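Local structure of Lmo2125 protein (Listeria monocytogenes serovar 1/2a, 5TU0) at residues A130-E136 / K257-N262. The protein binds maltose and probably delivers it, as the lipid-anchored solute-binding component, to a sugar transporter in the cell membrane. The protein carries 2 engineered substitutions. Residues are numbered along the deposited sequence; the frame is centred on the assembly and turned at random.
Sequences ATFKDLE and KIPTLN
Phe-132 is clamped between Leu-261 CD2, 3.7 Å above one face of its ring and toward the rim, and Leu-135 CD1, centred over the opposite face. Pro-259 O and Thr-260 O meet the ring edge in plane, Pro-259 O 3.2 Å from Phe-132 CE1. The pyrrolidine of Pro-259 packs alongside, its CB 3.4 Å from Thr-131 C and its CG against Leu-135 CD1, while Trp-160 and Tyr-201 help enclose the ring. Two backbone bonds run beside this cluster: Thr-260 N to Ala-130 O, and Phe-132 N to Thr-260 O at 2.8 Å (167°). The outer side is polar and wetter. One water joins Ala-130 O to Lys-257 NZ and Thr-260 OG1, both also held by Glu-266; another links Lys-133 N, Thr-260 O and Asn-262 OD1. Asn-262 ND2 reaches Glu-136 OE2 (2.9 Å) on its syn side, the amide and carboxylate planes turned 71° apart; Tyr-201 shares that oxygen. Thr-131 OG1, lodged between its own N and C by a chi1 of 66°, accepts from Asp-134 N, and Asp-134 OD2 accepts from the N-H groups of Ala-130 and Thr-131. A single beta bridge, Thr-131 with Thr-260, joins the loop after strand 253-256 to a helix N-terminus closed by a capping box.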
ATOM      1  N   ALA A 130      -9.627  -9.306 -17.929  1.00 27.35           N
ATOM      2  CA  ALA A 130      -8.315  -8.819 -18.346  1.00 27.27           C
ATOM      3  C   ALA A 130      -8.205  -7.304 -18.550  1.00 26.04           C
ATOM      4  O   ALA A 130      -7.107  -6.727 -18.435  1.00 24.97           O
ATOM      5  CB  ALA A 130      -7.914  -9.539 -19.615  1.00 28.15           C
ATOM      6  N   THR A 131      -9.316  -6.669 -18.885  1.00 24.56           N
ATOM      7  CA  THR A 131      -9.342  -5.250 -19.165  1.00 24.26           C
ATOM      8  C   THR A 131     -10.543  -4.579 -18.517  1.00 24.54           C
ATOM      9  O   THR A 131     -11.515  -5.247 -18.133  1.00 26.03           O
ATOM     10  CB  THR A 131      -9.465  -5.000 -20.694  1.00 24.37           C
ATOM     11  OG1 THR A 131     -10.744  -5.472 -21.174  1.00 24.66           O
ATOM     12  CG2 THR A 131      -8.376  -5.689 -21.455  1.00 24.99           C
ATOM     13  N   PHE A 132     -10.496  -3.251 -18.432  1.00 23.89           N
ATOM     14  CA  PHE A 132     -11.671  -2.508 -17.999  1.00 23.87           C
ATOM     15  C   PHE A 132     -12.839  -2.642 -18.988  1.00 24.25           C
ATOM     16  O   PHE A 132     -14.002  -2.493 -18.581  1.00 23.96           O
ATOM     17  CB  PHE A 132     -11.346  -1.054 -17.611  1.00 23.59           C
ATOM     18  CG  PHE A 132     -10.972  -0.910 -16.159  1.00 23.17           C
ATOM     19  CD1 PHE A 132      -9.723  -1.264 -15.712  1.00 23.14           C
ATOM     20  CD2 PHE A 132     -11.903  -0.459 -15.232  1.00 23.38           C
ATOM     21  CE1 PHE A 132      -9.389  -1.167 -14.369  1.00 22.60           C
ATOM     22  CE2 PHE A 132     -11.574  -0.343 -13.894  1.00 23.15           C
ATOM     23  CZ  PHE A 132     -10.309  -0.704 -13.462  1.00 22.85           C
ATOM     24  N   LYS A 133     -12.544  -2.908 -20.264  0.50 25.08           N
ATOM     25  CA  LYS A 133     -13.604  -3.147 -21.257  0.50 26.67           C
ATOM     26  C   LYS A 133     -14.387  -4.394 -20.818  0.50 26.47           C
ATOM     27  O   LYS A 133     -15.612  -4.416 -20.882  0.50 27.04           O
ATOM     28  CB  LYS A 133     -13.031  -3.365 -22.662  0.50 28.11           C
ATOM     29  CG  LYS A 133     -12.343  -2.166 -23.306  0.50 29.14           C
ATOM     30  CD  LYS A 133     -13.275  -1.289 -24.131  0.50 30.46           C
ATOM     31  CE  LYS A 133     -14.280  -0.537 -23.302  0.50 30.56           C
ATOM     32  NZ  LYS A 133     -15.131   0.344 -24.148  0.50 31.23           N
ATOM     33  N   ASP A 134     -13.660  -5.413 -20.356  1.00 26.18           N
ATOM     34  CA  ASP A 134     -14.263  -6.663 -19.859  1.00 26.53           C
ATOM     35  C   ASP A 134     -15.120  -6.380 -18.614  1.00 26.43           C
ATOM     36  O   ASP A 134     -16.214  -6.924 -18.479  1.00 26.37           O
ATOM     37  CB  ASP A 134     -13.216  -7.710 -19.485  1.00 26.49           C
ATOM     38  CG  ASP A 134     -12.354  -8.149 -20.656  1.00 27.57           C
ATOM     39  OD1 ASP A 134     -12.759  -7.977 -21.837  1.00 28.36           O
ATOM     40  OD2 ASP A 134     -11.244  -8.684 -20.379  1.00 27.74           O
ATOM     41  N   LEU A 135     -14.625  -5.533 -17.718  1.00 25.53           N
ATOM     42  CA  LEU A 135     -15.407  -5.130 -16.553  1.00 25.68           C
ATOM     43  C   LEU A 135     -16.666  -4.356 -16.950  1.00 26.21           C
ATOM     44  O   LEU A 135     -17.713  -4.533 -16.328  1.00 26.85           O
ATOM     45  CB  LEU A 135     -14.584  -4.281 -15.582  1.00 25.03           C
ATOM     46  CG  LEU A 135     -13.388  -4.945 -14.910  1.00 24.95           C
ATOM     47  CD1 LEU A 135     -12.593  -3.910 -14.119  1.00 24.35           C
ATOM     48  CD2 LEU A 135     -13.820  -6.115 -14.024  1.00 24.75           C
ATOM     49  N   GLU A 136     -16.574  -3.493 -17.965  1.00 26.87           N
ATOM     50  CA  GLU A 136     -17.745  -2.735 -18.417  1.00 27.85           C
ATOM     51  C   GLU A 136     -18.840  -3.705 -18.913  1.00 29.00           C
ATOM     52  O   GLU A 136     -20.036  -3.512 -18.628  1.00 28.98           O
ATOM     53  CB  GLU A 136     -17.367  -1.715 -19.507  1.00 28.41           C
ATOM     54  CG  GLU A 136     -16.514  -0.554 -18.983  1.00 28.15           C
ATOM     55  CD  GLU A 136     -15.982   0.361 -20.069  1.00 28.69           C
ATOM     56  OE1 GLU A 136     -16.433   0.255 -21.228  1.00 28.77           O
ATOM     57  OE2 GLU A 136     -15.079   1.179 -19.769  1.00 27.29           O
ATOM     58  N   LYS A 257      -3.931  -9.451 -11.428  1.00 30.65           N
ATOM     59  CA  LYS A 257      -3.499  -8.075 -11.611  1.00 29.82           C
ATOM     60  C   LYS A 257      -4.752  -7.249 -11.893  1.00 28.01           C
ATOM     61  O   LYS A 257      -5.770  -7.787 -12.344  1.00 28.49           O
ATOM     62  CB  LYS A 257      -2.544  -7.949 -12.807  1.00 31.24           C
ATOM     63  CG  LYS A 257      -3.178  -8.349 -14.139  1.00 34.14           C
ATOM     64  CD  LYS A 257      -2.223  -8.230 -15.319  1.00 35.70           C
ATOM     65  CE  LYS A 257      -2.010  -6.792 -15.745  1.00 36.13           C
ATOM     66  NZ  LYS A 257      -3.238  -6.165 -16.311  1.00 35.37           N
ATOM     67  N   ILE A 258      -4.679  -5.958 -11.646  1.00 26.63           N
ATOM     68  CA  ILE A 258      -5.812  -5.078 -11.938  1.00 25.88           C
ATOM     69  C   ILE A 258      -5.973  -5.017 -13.481  1.00 26.02           C
ATOM     70  O   ILE A 258      -4.981  -4.953 -14.223  1.00 26.18           O
ATOM     71  CB  ILE A 258      -5.617  -3.667 -11.331  1.00 25.05           C
ATOM     72  CG1 ILE A 258      -5.356  -3.770  -9.806  1.00 24.80           C
ATOM     73  CG2 ILE A 258      -6.822  -2.789 -11.648  1.00 24.62           C
ATOM     74  CD1 ILE A 258      -4.946  -2.474  -9.137  1.00 24.45           C
ATOM     75  N   PRO A 259      -7.212  -5.097 -13.980  1.00 25.26           N
ATOM     76  CA  PRO A 259      -7.339  -5.066 -15.428  1.00 25.69           C
ATOM     77  C   PRO A 259      -6.788  -3.795 -16.090  1.00 24.74           C
ATOM     78  O   PRO A 259      -6.770  -2.724 -15.488  1.00 23.70           O
ATOM     79  CB  PRO A 259      -8.857  -5.200 -15.653  1.00 26.19           C
ATOM     80  CG  PRO A 259      -9.355  -5.870 -14.422  1.00 26.13           C
ATOM     81  CD  PRO A 259      -8.503  -5.351 -13.317  1.00 25.24           C
ATOM     82  N   THR A 260      -6.352  -3.948 -17.336  1.00 25.50           N
ATOM     83  CA  THR A 260      -5.795  -2.854 -18.145  1.00 25.33           C
ATOM     84  C   THR A 260      -6.844  -1.775 -18.445  1.00 25.05           C
ATOM     85  O   THR A 260      -7.974  -2.086 -18.784  1.00 25.18           O
ATOM     86  CB  THR A 260      -5.223  -3.443 -19.454  1.00 26.58           C
ATOM     87  OG1 THR A 260      -4.210  -4.415 -19.121  1.00 27.28           O
ATOM     88  CG2 THR A 260      -4.637  -2.345 -20.371  1.00 26.46           C
ATOM     89  N   LEU A 261      -6.465  -0.512 -18.299  1.00 24.49           N
ATOM     90  CA  LEU A 261      -7.364   0.613 -18.550  1.00 24.23           C
ATOM     91  C   LEU A 261      -7.681   0.777 -20.039  1.00 24.76           C
ATOM     92  O   LEU A 261      -6.986   0.218 -20.893  1.00 25.04           O
ATOM     93  CB  LEU A 261      -6.754   1.907 -17.994  1.00 24.08           C
ATOM     94  CG  LEU A 261      -6.541   1.971 -16.471  1.00 23.88           C
ATOM     95  CD1 LEU A 261      -5.654   3.142 -16.055  1.00 23.68           C
ATOM     96  CD2 LEU A 261      -7.888   2.027 -15.745  1.00 23.80           C
ATOM     97  N   ASN A 262      -8.732   1.549 -20.339  1.00 24.65           N
ATOM     98  CA  ASN A 262      -9.167   1.812 -21.707  1.00 25.27           C
ATOM     99  C   ASN A 262      -8.158   2.489 -22.622  1.00 25.47           C
ATOM    100  O   ASN A 262      -8.309   2.430 -23.844  1.00 25.34           O
ATOM    101  CB  ASN A 262     -10.490   2.619 -21.717  1.00 25.49           C
ATOM    102  CG  ASN A 262     -11.679   1.798 -21.189  1.00 25.56           C
ATOM    103  OD1 ASN A 262     -11.530   0.632 -20.753  1.00 25.33           O
ATOM    104  ND2 ASN A 262     -12.847   2.408 -21.212  1.00 25.51           N
TER
HETATM  105  O   HOH W   1      -4.462  -7.418 -18.310  0.50 24.59           O
HETATM  106  O   HOH W   2      -9.896  -1.551 -20.909  1.00 24.47           O